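Local coordinates for protein 1-pyrroline-5-carboxylate dehydrogenase (Thermus thermophilus, PDB 1UZB) that probably oxidises the semialdehyde that arises from 1-pyrroline-5-carboxylate to glutamate with NAD, a late step of proline breakdown, at residues S99-L103 with I142-R147; R114-L120 with A131-V135; L174-I180 with I253-T259; H465-Y470 with Q483-K489. One frame throughout, in Å; residues are numbered along the deposited sequence.

Interaction 1: residues S99-L103 with I142-R147; sequences SRLLL and IEYYAR
Ser-99 and Ala-146 share the one direct hydrogen bond of this helix pair. OG of Ser-99 donates to O of Ala-146 over 2.7 Å, in the carbonyl plane and on a lone pair. Gln-95 is a second partner for OG. The apolar part is built round one small residue. CB of Ala-146 meets CB of Leu-102 at 3.8 Å and CD2 of Leu-103 at 3.9 Å. CG2 of Ile-142 presses tightly on O of Leu-102, 3.0 Å away. The charged part borders this core. NH2 of Arg-147 grips OE1 of Glu-143 over 2.8 Å, a nearly straight salt bridge, and also donates to O of Glu-143. CD2 of Leu-103 lies against both charged groups. A water donates to OE2 of Glu-143 and O of Leu-103, while Arg-110 pairs with the same OE2. Segments 99-103 and 142-147, on helices 95-111 and 128-149, run almost antiparallel, with local axes at 169° and 8.6 Å apart. Helix 188-199 packs on Leu-102 and Ile-142, and Phe-516 of a second subunit touches Leu-103.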
loop_
_atom_site.group_PDB
_atom_site.type_symbol
_atom_site.label_atom_id
_atom_site.label_comp_id
_atom_site.label_asym_id
_atom_site.label_seq_id
_atom_site.Cartn_x
_atom_site.Cartn_y
_atom_site.Cartn_z
ATOM N N SER A 99 13.880 -16.670 -12.553
ATOM C CA SER A 99 12.468 -16.625 -12.913
ATOM C C SER A 99 12.273 -16.559 -14.426
ATOM O O SER A 99 11.374 -17.207 -14.963
ATOM C CB SER A 99 11.775 -15.448 -12.220
ATOM O OG SER A 99 11.650 -15.706 -10.827
ATOM N N ARG A 100 13.106 -15.788 -15.123
ATOM C CA ARG A 100 12.982 -15.719 -16.575
ATOM C C ARG A 100 13.263 -17.094 -17.181
ATOM O O ARG A 100 12.657 -17.462 -18.183
ATOM C CB ARG A 100 13.940 -14.679 -17.166
ATOM C CG ARG A 100 13.412 -13.250 -17.136
ATOM C CD ARG A 100 14.369 -12.282 -17.839
ATOM N NE ARG A 100 15.516 -11.900 -17.017
ATOM C CZ ARG A 100 15.500 -10.917 -16.119
ATOM N NH1 ARG A 100 14.395 -10.208 -15.926
ATOM N NH2 ARG A 100 16.588 -10.646 -15.406
ATOM N N LEU A 101 14.169 -17.859 -16.574
ATOM C CA LEU A 101 14.475 -19.189 -17.090
ATOM C C LEU A 101 13.225 -20.062 -16.979
ATOM O O LEU A 101 12.892 -20.805 -17.907
ATOM C CB LEU A 101 15.642 -19.815 -16.315
ATOM C CG LEU A 101 16.694 -20.498 -17.201
ATOM C CD1 LEU A 101 17.843 -21.008 -16.342
ATOM C CD2 LEU A 101 16.056 -21.638 -17.986
ATOM N N LEU A 102 12.528 -19.973 -15.851
ATOM C CA LEU A 102 11.299 -20.746 -15.691
ATOM C C LEU A 102 10.274 -20.320 -16.738
ATOM O O LEU A 102 9.640 -21.161 -17.376
ATOM C CB LEU A 102 10.700 -20.560 -14.290
ATOM C CG LEU A 102 11.041 -21.653 -13.272
ATOM C CD1 LEU A 102 12.519 -21.583 -12.929
ATOM C CD2 LEU A 102 10.178 -21.487 -12.022
ATOM N N LEU A 103 10.114 -19.013 -16.926
ATOM C CA LEU A 103 9.155 -18.530 -17.909
ATOM C C LEU A 103 9.472 -19.062 -19.303
ATOM O O LEU A 103 8.567 -19.370 -20.077
ATOM C CB LEU A 103 9.121 -17.002 -17.908
ATOM C CG LEU A 103 8.584 -16.364 -16.622
ATOM C CD1 LEU A 103 8.767 -14.858 -16.696
ATOM C CD2 LEU A 103 7.115 -16.728 -16.424
ATOM N N ILE A 142 4.928 -23.764 -13.330
ATOM C CA ILE A 142 6.085 -23.001 -13.778
ATOM C C ILE A 142 5.797 -21.500 -13.759
ATOM O O ILE A 142 6.582 -20.718 -13.222
ATOM C CB ILE A 142 6.510 -23.419 -15.200
ATOM C CG1 ILE A 142 6.830 -24.917 -15.236
ATOM C CG2 ILE A 142 7.731 -22.623 -15.625
ATOM C CD1 ILE A 142 7.060 -25.457 -16.639
ATOM N N GLU A 143 4.666 -21.105 -14.337
ATOM C CA GLU A 143 4.281 -19.696 -14.389
ATOM C C GLU A 143 4.069 -19.112 -12.994
ATOM O O GLU A 143 4.493 -17.989 -12.708
ATOM C CB GLU A 143 2.991 -19.530 -15.200
ATOM C CG GLU A 143 3.093 -19.866 -16.682
ATOM C CD GLU A 143 3.763 -18.775 -17.499
ATOM O OE1 GLU A 143 3.965 -17.663 -16.974
ATOM O OE2 GLU A 143 4.079 -19.027 -18.681
ATOM N N TYR A 144 3.418 -19.881 -12.127
ATOM C CA TYR A 144 3.137 -19.430 -10.772
ATOM C C TYR A 144 4.403 -19.305 -9.931
ATOM O O TYR A 144 4.659 -18.252 -9.347
ATOM C CB TYR A 144 2.155 -20.385 -10.084
ATOM C CG TYR A 144 1.671 -19.879 -8.744
ATOM C CD1 TYR A 144 0.560 -19.035 -8.649
ATOM C CD2 TYR A 144 2.351 -20.205 -7.574
ATOM C CE1 TYR A 144 0.143 -18.532 -7.414
ATOM C CE2 TYR A 144 1.947 -19.708 -6.344
ATOM C CZ TYR A 144 0.846 -18.875 -6.269
ATOM O OH TYR A 144 0.453 -18.392 -5.043
ATOM N N TYR A 145 5.197 -20.370 -9.868
ATOM C CA TYR A 145 6.420 -20.337 -9.073
ATOM C C TYR A 145 7.434 -19.305 -9.579
ATOM O O TYR A 145 8.180 -18.736 -8.785
ATOM C CB TYR A 145 7.044 -21.737 -9.003
ATOM C CG TYR A 145 6.211 -22.750 -8.232
ATOM C CD1 TYR A 145 6.259 -24.104 -8.555
ATOM C CD2 TYR A 145 5.372 -22.353 -7.184
ATOM C CE1 TYR A 145 5.494 -25.043 -7.866
ATOM C CE2 TYR A 145 4.594 -23.286 -6.484
ATOM C CZ TYR A 145 4.659 -24.626 -6.833
ATOM O OH TYR A 145 3.874 -25.549 -6.178
ATOM N N ALA A 146 7.461 -19.045 -10.886
ATOM C CA ALA A 146 8.387 -18.045 -11.418
ATOM C C ALA A 146 8.072 -16.686 -10.791
ATOM O O ALA A 146 8.974 -15.926 -10.441
ATOM C CB ALA A 146 8.259 -17.955 -12.928
ATOM N N ARG A 147 6.783 -16.386 -10.668
ATOM C CA ARG A 147 6.328 -15.128 -10.090
ATOM C C ARG A 147 6.434 -15.127 -8.568
ATOM O O ARG A 147 6.893 -14.159 -7.969
ATOM C CB ARG A 147 4.876 -14.858 -10.503
ATOM C CG ARG A 147 4.693 -14.565 -11.993
ATOM C CD ARG A 147 3.213 -14.562 -12.367
ATOM N NE ARG A 147 2.950 -14.113 -13.736
ATOM C CZ ARG A 147 3.204 -14.819 -14.833
ATOM N NH1 ARG A 147 2.922 -14.313 -16.026
ATOM N NH2 ARG A 147 3.731 -16.030 -14.745
HETATM O O HOH W 1 5.889 -18.323 -20.510
#

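Interaction 2: residues R114-L120 with A131-V135; sequences RELEATL and ASADV
Glu-117 and Ala-131 mark the closest approach of the backbones, with CA atoms 4.8 Å apart. Here the successive helices 113-124 and 128-149 form a splayed helical hairpin, their local axes at 124° and 8.6 Å apart. CB of Ala-131 sits on O of Glu-117 at 3.4 Å. CG2 of Val-135 touches CB of Leu-116 and CG of Glu-117, each at 3.7 Å, and also meets CD1 of Leu-120. CD1 of Leu-120 lies on CB of Asp-134 at 3.5 Å, while the carboxylate of Asp-134 turns to Lys-126 and the backbone N of Ala-188. The chain of Glu-117 is extended beyond CG (chi2 172°), which carries its carboxylate out over Ser-132. Arg-114 grips it side-on, NE to OE1 at 2.7 Å and NH2 to OE2. OG of Ser-132 also donates to OE2, from the opposite face, but Ser-132 has two conformers and this bond is less certain. Pairing with an arginine of its own helix probably favours the charged form of this buried carboxylate.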
loop_
_atom_site.group_PDB
_atom_site.type_symbol
_atom_site.label_atom_id
_atom_site.label_comp_id
_atom_site.label_asym_id
_atom_site.label_seq_id
_atom_site.Cartn_x
_atom_site.Cartn_y
_atom_site.Cartn_z
ATOM N N ARG A 114 0.222 -30.493 -26.999
ATOM C CA ARG A 114 -0.443 -31.655 -27.580
ATOM C C ARG A 114 0.415 -32.920 -27.508
ATOM O O ARG A 114 -0.091 -34.013 -27.233
ATOM C CB ARG A 114 -0.840 -31.365 -29.030
ATOM C CG ARG A 114 -1.909 -30.279 -29.199
ATOM C CD ARG A 114 -3.290 -30.740 -28.720
ATOM N NE ARG A 114 -3.617 -30.289 -27.367
ATOM C CZ ARG A 114 -3.972 -29.046 -27.053
ATOM N NH1 ARG A 114 -4.050 -28.114 -27.994
ATOM N NH2 ARG A 114 -4.262 -28.735 -25.795
ATOM N N GLU A 115 1.713 -32.770 -27.752
ATOM C CA GLU A 115 2.635 -33.899 -27.695
ATOM C C GLU A 115 2.676 -34.489 -26.284
ATOM O O GLU A 115 2.625 -35.707 -26.107
ATOM C CB GLU A 115 4.043 -33.451 -28.087
ATOM C CG GLU A 115 5.046 -34.587 -28.190
ATOM C CD GLU A 115 6.482 -34.102 -28.162
ATOM O OE1 GLU A 115 6.734 -32.946 -28.566
ATOM O OE2 GLU A 115 7.363 -34.881 -27.741
ATOM N N LEU A 116 2.783 -33.622 -25.281
ATOM C CA LEU A 116 2.831 -34.081 -23.897
ATOM C C LEU A 116 1.518 -34.752 -23.491
ATOM O O LEU A 116 1.526 -35.777 -22.813
ATOM C CB LEU A 116 3.154 -32.910 -22.963
ATOM C CG LEU A 116 4.585 -32.373 -23.095
ATOM C CD1 LEU A 116 4.734 -31.103 -22.278
ATOM C CD2 LEU A 116 5.582 -33.431 -22.638
ATOM N N GLU A 117 0.395 -34.182 -23.919
ATOM C CA GLU A 117 -0.908 -34.758 -23.608
ATOM C C GLU A 117 -1.022 -36.150 -24.227
ATOM O O GLU A 117 -1.449 -37.097 -23.568
ATOM C CB GLU A 117 -2.032 -33.866 -24.143
ATOM C CG GLU A 117 -2.085 -32.474 -23.524
ATOM C CD GLU A 117 -3.081 -31.568 -24.218
ATOM O OE1 GLU A 117 -3.582 -31.955 -25.294
ATOM O OE2 GLU A 117 -3.358 -30.467 -23.694
ATOM N N ALA A 118 -0.627 -36.269 -25.494
ATOM C CA ALA A 118 -0.685 -37.544 -26.200
ATOM C C ALA A 118 0.203 -38.584 -25.528
ATOM O O ALA A 118 -0.132 -39.770 -25.493
ATOM C CB ALA A 118 -0.261 -37.354 -27.650
ATOM N N THR A 119 1.334 -38.142 -24.991
ATOM C CA THR A 119 2.247 -39.059 -24.326
ATOM C C THR A 119 1.594 -39.578 -23.045
ATOM O O THR A 119 1.759 -40.742 -22.686
ATOM C CB THR A 119 3.598 -38.383 -24.011
ATOM O OG1 THR A 119 4.158 -37.863 -25.223
ATOM C CG2 THR A 119 4.574 -39.391 -23.420
ATOM N N LEU A 120 0.839 -38.721 -22.364
ATOM C CA LEU A 120 0.136 -39.129 -21.146
ATOM C C LEU A 120 -0.957 -40.141 -21.479
ATOM O O LEU A 120 -1.180 -41.100 -20.740
ATOM C CB LEU A 120 -0.501 -37.916 -20.461
ATOM C CG LEU A 120 0.446 -36.973 -19.719
ATOM C CD1 LEU A 120 -0.328 -35.749 -19.263
ATOM C CD2 LEU A 120 1.068 -37.689 -18.527
ATOM N N ALA A 131 -5.609 -35.664 -19.703
ATOM C CA ALA A 131 -4.252 -35.387 -20.157
ATOM C C ALA A 131 -4.032 -33.879 -20.302
ATOM O O ALA A 131 -3.005 -33.354 -19.877
ATOM C CB ALA A 131 -3.987 -36.090 -21.488
ATOM N N SER A 132 -4.999 -33.182 -20.891
ATOM C CA SER A 132 -4.865 -31.740 -21.073
ATOM C C SER A 132 -4.794 -31.015 -19.729
ATOM O O SER A 132 -4.015 -30.074 -19.567
ATOM C CB SER A 132 -6.030 -31.198 -21.902
ATOM O OG SER A 132 -5.877 -29.814 -22.149
ATOM N N ALA A 133 -5.596 -31.449 -18.764
ATOM C CA ALA A 133 -5.586 -30.816 -17.448
ATOM C C ALA A 133 -4.229 -30.984 -16.771
ATOM O O ALA A 133 -3.745 -30.077 -16.097
ATOM C CB ALA A 133 -6.686 -31.411 -16.570
ATOM N N ASP A 134 -3.622 -32.152 -16.962
ATOM C CA ASP A 134 -2.324 -32.483 -16.378
ATOM C C ASP A 134 -1.256 -31.521 -16.911
ATOM O O ASP A 134 -0.560 -30.858 -16.141
ATOM C CB ASP A 134 -1.979 -33.940 -16.737
ATOM C CG ASP A 134 -0.783 -34.486 -15.971
ATOM O OD1 ASP A 134 0.232 -33.775 -15.836
ATOM O OD2 ASP A 134 -0.854 -35.655 -15.529
ATOM N N VAL A 135 -1.136 -31.431 -18.231
ATOM C CA VAL A 135 -0.141 -30.547 -18.828
ATOM C C VAL A 135 -0.411 -29.078 -18.489
ATOM O O VAL A 135 0.526 -28.308 -18.243
ATOM C CB VAL A 135 -0.088 -30.735 -20.358
ATOM C CG1 VAL A 135 0.927 -29.780 -20.966
ATOM C CG2 VAL A 135 0.295 -32.181 -20.684
#

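Interaction 3: residues L174-I180 with I253-T259; sequences LGAGVVI and IRFINFT
Val-178 and its neighbours pair with Ile-256, Asn-257 and Phe-258 as two parallel strands, twisted by 17°. The backbone bonds alternate as a parallel ladder requires. Val-178 N donates to Phe-255 O and Asn-257 N to Val-178 O; Ile-180 N donates to Asn-257 O at 2.9 Å. Arg-254 N to Ala-176 O begins the ladder. In a CH-pi contact, CA of Gly-177 sits over the centre of the Phe-255 ring, 3.5 Å from the centroid, where a CB would clash. The ring reaches there because CG lies between the backbone N and the carbonyl carbon (chi1 61°). A serine in place of Phe-255 would probably strip Gly-177 of its aromatic cover and open a gap beside Leu-174. Apolar contacts fill one face: CG1 of Val-178 meets CG1 of Ile-256 at 3.7 Å, and CG2 of Ile-180 meets CD1 at the edge of the Phe-258 ring at 3.5 Å. CD2 of Leu-174 lies over one face of the Arg-254 guanidinium, whose NH2 hydrogen-bonds to O of Phe-282. The strands belong to the Rossmann-like sheet that binds NAD in aldehyde dehydrogenases. Backbone bonds set their register, and the apolar face with Ile-256 packs on helix 262-272.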
loop_
_atom_site.group_PDB
_atom_site.type_symbol
_atom_site.label_atom_id
_atom_site.label_comp_id
_atom_site.label_asym_id
_atom_site.label_seq_id
_atom_site.Cartn_x
_atom_site.Cartn_y
_atom_site.Cartn_z
ATOM N N LEU A 174 18.498 -23.929 0.114
ATOM C CA LEU A 174 19.088 -24.963 0.959
ATOM C C LEU A 174 20.262 -25.722 0.356
ATOM O O LEU A 174 21.276 -25.925 1.021
ATOM C CB LEU A 174 18.009 -25.967 1.366
ATOM C CG LEU A 174 16.757 -25.400 2.038
ATOM C CD1 LEU A 174 15.721 -26.500 2.220
ATOM C CD2 LEU A 174 17.140 -24.782 3.371
ATOM N N GLY A 175 20.117 -26.163 -0.889
ATOM C CA GLY A 175 21.183 -26.909 -1.534
ATOM C C GLY A 175 20.631 -27.871 -2.565
ATOM O O GLY A 175 19.694 -27.539 -3.288
ATOM N N ALA A 176 21.221 -29.061 -2.634
ATOM C CA ALA A 176 20.790 -30.087 -3.577
ATOM C C ALA A 176 19.865 -31.065 -2.869
ATOM O O ALA A 176 20.175 -31.544 -1.775
ATOM C CB ALA A 176 22.001 -30.830 -4.142
ATOM N N GLY A 177 18.730 -31.356 -3.498
ATOM C CA GLY A 177 17.773 -32.278 -2.913
ATOM C C GLY A 177 17.241 -33.278 -3.919
ATOM O O GLY A 177 17.573 -33.229 -5.105
ATOM N N VAL A 178 16.413 -34.200 -3.442
ATOM C CA VAL A 178 15.843 -35.210 -4.315
ATOM C C VAL A 178 14.323 -35.094 -4.394
ATOM O O VAL A 178 13.647 -34.803 -3.397
ATOM C CB VAL A 178 16.232 -36.643 -3.848
ATOM C CG1 VAL A 178 15.766 -36.879 -2.419
ATOM C CG2 VAL A 178 15.631 -37.686 -4.789
ATOM N N VAL A 179 13.808 -35.296 -5.602
ATOM C CA VAL A 179 12.379 -35.258 -5.868
ATOM C C VAL A 179 11.947 -36.664 -6.276
ATOM O O VAL A 179 12.543 -37.271 -7.169
ATOM C CB VAL A 179 12.055 -34.267 -7.014
ATOM C CG1 VAL A 179 10.644 -34.505 -7.544
ATOM C CG2 VAL A 179 12.189 -32.839 -6.507
ATOM N N ILE A 180 10.923 -37.179 -5.608
ATOM C CA ILE A 180 10.389 -38.506 -5.894
ATOM C C ILE A 180 8.947 -38.250 -6.321
ATOM O O ILE A 180 8.075 -37.978 -5.492
ATOM C CB ILE A 180 10.461 -39.400 -4.637
ATOM C CG1 ILE A 180 11.930 -39.570 -4.234
ATOM C CG2 ILE A 180 9.820 -40.759 -4.908
ATOM C CD1 ILE A 180 12.145 -40.318 -2.945
ATOM N N ILE A 253 22.281 -35.269 1.002
ATOM C CA ILE A 253 21.018 -34.841 0.408
ATOM C C ILE A 253 20.425 -33.861 1.422
ATOM O O ILE A 253 20.252 -34.192 2.598
ATOM C CB ILE A 253 20.075 -36.045 0.152
ATOM C CG1 ILE A 253 20.361 -36.618 -1.238
ATOM C CG2 ILE A 253 18.613 -35.627 0.267
ATOM C CD1 ILE A 253 19.946 -35.702 -2.391
ATOM N N ARG A 254 20.135 -32.644 0.968
ATOM C CA ARG A 254 19.621 -31.599 1.854
ATOM C C ARG A 254 18.127 -31.645 2.140
ATOM O O ARG A 254 17.689 -31.322 3.245
ATOM C CB ARG A 254 19.986 -30.221 1.289
ATOM C CG ARG A 254 19.662 -29.054 2.218
ATOM C CD ARG A 254 20.546 -29.087 3.450
ATOM N NE ARG A 254 20.189 -28.117 4.483
ATOM C CZ ARG A 254 19.200 -28.279 5.355
ATOM N NH1 ARG A 254 18.967 -27.347 6.269
ATOM N NH2 ARG A 254 18.439 -29.367 5.317
ATOM N N PHE A 255 17.341 -32.021 1.140
ATOM C CA PHE A 255 15.900 -32.099 1.312
ATOM C C PHE A 255 15.312 -33.161 0.415
ATOM O O PHE A 255 15.935 -33.584 -0.560
ATOM C CB PHE A 255 15.232 -30.748 1.011
ATOM C CG PHE A 255 15.438 -30.253 -0.401
ATOM C CD1 PHE A 255 16.511 -29.428 -0.711
ATOM C CD2 PHE A 255 14.558 -30.616 -1.423
ATOM C CE1 PHE A 255 16.710 -28.967 -2.012
ATOM C CE2 PHE A 255 14.750 -30.159 -2.728
ATOM C CZ PHE A 255 15.827 -29.332 -3.023
ATOM N N ILE A 256 14.097 -33.576 0.748
ATOM C CA ILE A 256 13.392 -34.593 -0.011
ATOM C C ILE A 256 11.980 -34.088 -0.261
ATOM O O ILE A 256 11.293 -33.680 0.672
ATOM C CB ILE A 256 13.304 -35.911 0.784
ATOM C CG1 ILE A 256 14.708 -36.403 1.133
ATOM C CG2 ILE A 256 12.562 -36.967 -0.018
ATOM C CD1 ILE A 256 14.757 -37.239 2.399
ATOM N N ASN A 257 11.565 -34.090 -1.523
ATOM C CA ASN A 257 10.223 -33.659 -1.887
ATOM C C ASN A 257 9.573 -34.917 -2.461
ATOM O O ASN A 257 10.001 -35.431 -3.496
ATOM C CB ASN A 257 10.295 -32.534 -2.924
ATOM C CG ASN A 257 9.015 -31.720 -2.997
ATOM O OD1 ASN A 257 8.112 -31.873 -2.171
ATOM N ND2 ASN A 257 8.936 -30.840 -3.988
ATOM N N PHE A 258 8.553 -35.418 -1.773
ATOM C CA PHE A 258 7.888 -36.648 -2.174
ATOM C C PHE A 258 6.376 -36.568 -2.268
ATOM O O PHE A 258 5.720 -35.926 -1.450
ATOM C CB PHE A 258 8.246 -37.756 -1.176
ATOM C CG PHE A 258 7.414 -39.003 -1.317
ATOM C CD1 PHE A 258 7.746 -39.974 -2.252
ATOM C CD2 PHE A 258 6.302 -39.207 -0.501
ATOM C CE1 PHE A 258 6.986 -41.135 -2.375
ATOM C CE2 PHE A 258 5.531 -40.367 -0.614
ATOM C CZ PHE A 258 5.875 -41.331 -1.552
ATOM N N THR A 259 5.839 -37.243 -3.280
ATOM C CA THR A 259 4.401 -37.344 -3.478
ATOM C C THR A 259 4.178 -38.791 -3.900
ATOM O O THR A 259 4.752 -39.252 -4.886
ATOM C CB THR A 259 3.881 -36.392 -4.576
ATOM O OG1 THR A 259 4.134 -35.034 -4.190
ATOM C CG2 THR A 259 2.378 -36.575 -4.763
HETATM O O HOH W 2 21.254 -25.555 3.764
#

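Interaction 4: residues H465-Y470 with Q483-K489; sequences HVGNLY and QPFGGFK
Gly-467 and Gly-487 bring the two backbones closest, CA to CA 4.1 Å, where the loop 483-489 runs past the start of strand 468-471, the outermost of its sheet within the chain. The loop carries the Pro-Phe-Gly-Gly motif of the aldehyde dehydrogenase family. Gly-467 has to be small here, since a CB would clash with Gly-486 O. Asn-468 clamps the loop with both ends of its amide. OD1 accepts from Gly-486 N at 3.1 Å in a nearly straight bond (165°). ND2 donates to Pro-484 O at 2.9 Å, reaching it from above the carbonyl plane. NZ of Lys-496 also bonds Pro-484 O, Gly-486 O and Gly-467 O. A leucine in place of Asn-468 would keep the bulk but would probably leave Gly-486 N without its acceptor and Pro-484 O without its ND2 donor, costing the loop two ties to the strand. Aromatic contacts hold the other end. The rings of His-465 and Phe-488 form an offset stack, centroids 4.3 Å apart and planes at 27°, with CD1 of Phe-488 over the middle of the imidazole. CA of Gly-467 lies over a face of the Phe-488 ring. Residues Asn-468 to Tyr-470 also pair with a parallel strand of a fourth subunit, which extends the sheet across the interface. At the edge of the imidazole, CD of Lys-489 lies in the ring plane, 3.8 Å from CD2 of His-465.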
loop_
_atom_site.group_PDB
_atom_site.type_symbol
_atom_site.label_atom_id
_atom_site.label_comp_id
_atom_site.label_asym_id
_atom_site.label_seq_id
_atom_site.Cartn_x
_atom_site.Cartn_y
_atom_site.Cartn_z
ATOM N N HIS A 465 -12.486 -31.575 8.512
ATOM C CA HIS A 465 -11.029 -31.473 8.567
ATOM C C HIS A 465 -10.197 -32.023 7.418
ATOM O O HIS A 465 -9.557 -33.070 7.532
ATOM C CB HIS A 465 -10.535 -32.069 9.896
ATOM C CG HIS A 465 -9.187 -31.570 10.321
ATOM N ND1 HIS A 465 -8.925 -30.237 10.553
ATOM C CD2 HIS A 465 -8.026 -32.228 10.565
ATOM C CE1 HIS A 465 -7.664 -30.094 10.920
ATOM N NE2 HIS A 465 -7.096 -31.286 10.935
ATOM N N VAL A 466 -10.195 -31.284 6.313
ATOM C CA VAL A 466 -9.412 -31.642 5.138
ATOM C C VAL A 466 -8.736 -30.367 4.648
ATOM O O VAL A 466 -9.242 -29.265 4.866
ATOM C CB VAL A 466 -10.288 -32.243 4.007
ATOM C CG1 VAL A 466 -10.857 -33.586 4.448
ATOM C CG2 VAL A 466 -11.403 -31.287 3.638
ATOM N N GLY A 467 -7.592 -30.520 3.989
ATOM C CA GLY A 467 -6.861 -29.361 3.506
ATOM C C GLY A 467 -7.488 -28.649 2.322
ATOM O O GLY A 467 -7.251 -27.457 2.121
ATOM N N ASN A 468 -8.269 -29.377 1.530
ATOM C CA ASN A 468 -8.935 -28.812 0.358
ATOM C C ASN A 468 -10.390 -29.248 0.368
ATOM O O ASN A 468 -10.707 -30.412 0.099
ATOM C CB ASN A 468 -8.254 -29.276 -0.935
ATOM C CG ASN A 468 -6.959 -28.536 -1.207
ATOM O OD1 ASN A 468 -5.915 -28.820 -0.606
ATOM N ND2 ASN A 468 -7.024 -27.561 -2.109
ATOM N N LEU A 469 -11.263 -28.294 0.674
ATOM C CA LEU A 469 -12.697 -28.529 0.779
ATOM C C LEU A 469 -13.451 -27.790 -0.321
ATOM O O LEU A 469 -13.144 -26.638 -0.619
ATOM C CB LEU A 469 -13.159 -28.060 2.159
ATOM C CG LEU A 469 -14.616 -28.223 2.599
ATOM C CD1 LEU A 469 -15.024 -29.690 2.586
ATOM C CD2 LEU A 469 -14.767 -27.640 3.999
ATOM N N TYR A 470 -14.441 -28.452 -0.912
ATOM C CA TYR A 470 -15.212 -27.865 -2.002
ATOM C C TYR A 470 -16.710 -28.000 -1.776
ATOM O O TYR A 470 -17.193 -29.075 -1.391
ATOM C CB TYR A 470 -14.851 -28.542 -3.324
ATOM C CG TYR A 470 -13.371 -28.555 -3.624
ATOM C CD1 TYR A 470 -12.533 -29.533 -3.082
ATOM C CD2 TYR A 470 -12.804 -27.583 -4.443
ATOM C CE1 TYR A 470 -11.158 -29.539 -3.355
ATOM C CE2 TYR A 470 -11.447 -27.579 -4.722
ATOM C CZ TYR A 470 -10.627 -28.556 -4.179
ATOM O OH TYR A 470 -9.281 -28.551 -4.468
ATOM N N GLN A 483 -6.466 -22.727 -5.587
ATOM C CA GLN A 483 -6.660 -23.635 -4.470
ATOM C C GLN A 483 -5.375 -24.286 -3.971
ATOM O O GLN A 483 -4.991 -25.359 -4.447
ATOM C CB GLN A 483 -7.663 -24.728 -4.863
ATOM C CG GLN A 483 -9.084 -24.222 -5.068
ATOM C CD GLN A 483 -9.604 -24.420 -6.485
ATOM O OE1 GLN A 483 -8.993 -25.105 -7.310
ATOM N NE2 GLN A 483 -10.751 -23.821 -6.770
ATOM N N PRO A 484 -4.680 -23.636 -3.019
ATOM C CA PRO A 484 -3.440 -24.200 -2.470
ATOM C C PRO A 484 -3.734 -25.666 -2.158
ATOM O O PRO A 484 -4.692 -25.966 -1.446
ATOM C CB PRO A 484 -3.224 -23.368 -1.214
ATOM C CG PRO A 484 -3.714 -22.015 -1.642
ATOM C CD PRO A 484 -4.987 -22.329 -2.408
ATOM N N PHE A 485 -2.911 -26.573 -2.677
ATOM C CA PHE A 485 -3.171 -27.999 -2.508
ATOM C C PHE A 485 -2.272 -28.756 -1.532
ATOM O O PHE A 485 -1.055 -28.776 -1.677
ATOM C CB PHE A 485 -3.118 -28.679 -3.880
ATOM C CG PHE A 485 -3.613 -30.090 -3.866
ATOM C CD1 PHE A 485 -4.971 -30.362 -3.734
ATOM C CD2 PHE A 485 -2.720 -31.154 -3.944
ATOM C CE1 PHE A 485 -5.432 -31.673 -3.679
ATOM C CE2 PHE A 485 -3.174 -32.470 -3.890
ATOM C CZ PHE A 485 -4.528 -32.727 -3.756
ATOM N N GLY A 486 -2.891 -29.399 -0.549
ATOM C CA GLY A 486 -2.139 -30.147 0.444
ATOM C C GLY A 486 -3.069 -30.473 1.590
ATOM O O GLY A 486 -3.995 -29.710 1.875
ATOM N N GLY A 487 -2.809 -31.578 2.282
ATOM C CA GLY A 487 -3.705 -31.978 3.349
ATOM C C GLY A 487 -3.236 -31.960 4.784
ATOM O O GLY A 487 -2.193 -31.391 5.124
ATOM N N PHE A 488 -4.044 -32.612 5.619
ATOM C CA PHE A 488 -3.822 -32.733 7.058
ATOM C C PHE A 488 -3.628 -34.208 7.405
ATOM O O PHE A 488 -3.837 -35.098 6.571
ATOM C CB PHE A 488 -5.057 -32.258 7.836
ATOM C CG PHE A 488 -5.473 -30.840 7.558
ATOM C CD1 PHE A 488 -6.818 -30.482 7.635
ATOM C CD2 PHE A 488 -4.533 -29.856 7.273
ATOM C CE1 PHE A 488 -7.222 -29.164 7.435
ATOM C CE2 PHE A 488 -4.928 -28.530 7.072
ATOM C CZ PHE A 488 -6.277 -28.187 7.155
ATOM N N LYS A 489 -3.246 -34.459 8.651
ATOM C CA LYS A 489 -3.091 -35.818 9.143
ATOM C C LYS A 489 -2.200 -36.699 8.268
ATOM O O LYS A 489 -1.153 -36.247 7.811
ATOM C CB LYS A 489 -4.488 -36.425 9.332
ATOM C CG LYS A 489 -5.288 -35.690 10.417
ATOM C CD LYS A 489 -6.793 -35.852 10.271
ATOM C CE LYS A 489 -7.230 -37.300 10.369
ATOM N NZ LYS A 489 -8.717 -37.396 10.237
HETATM O O HOH W 3 -10.253 -35.521 8.491
#

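From the N terminus, interaction 1 closes a 38-residue, mostly helical loop, bringing helix 128-149 back onto helix 95-111. Interaction 2 falls within that loop and closes a short hairpin between helices 113-124 and 128-149. Helix 128-149 therefore serves both, with the contact centres about 20 Å apart. Interaction 3 follows in series. It spans 72 residues to bring strand 255-259 beside the end of strand 165-180. Interaction 4 comes last and closes a short loop between strand 468-471, of a separate sheet that continues into another subunit, and the segment before helix 500-504. None of the four contacts cross along the chain, and none touch one another.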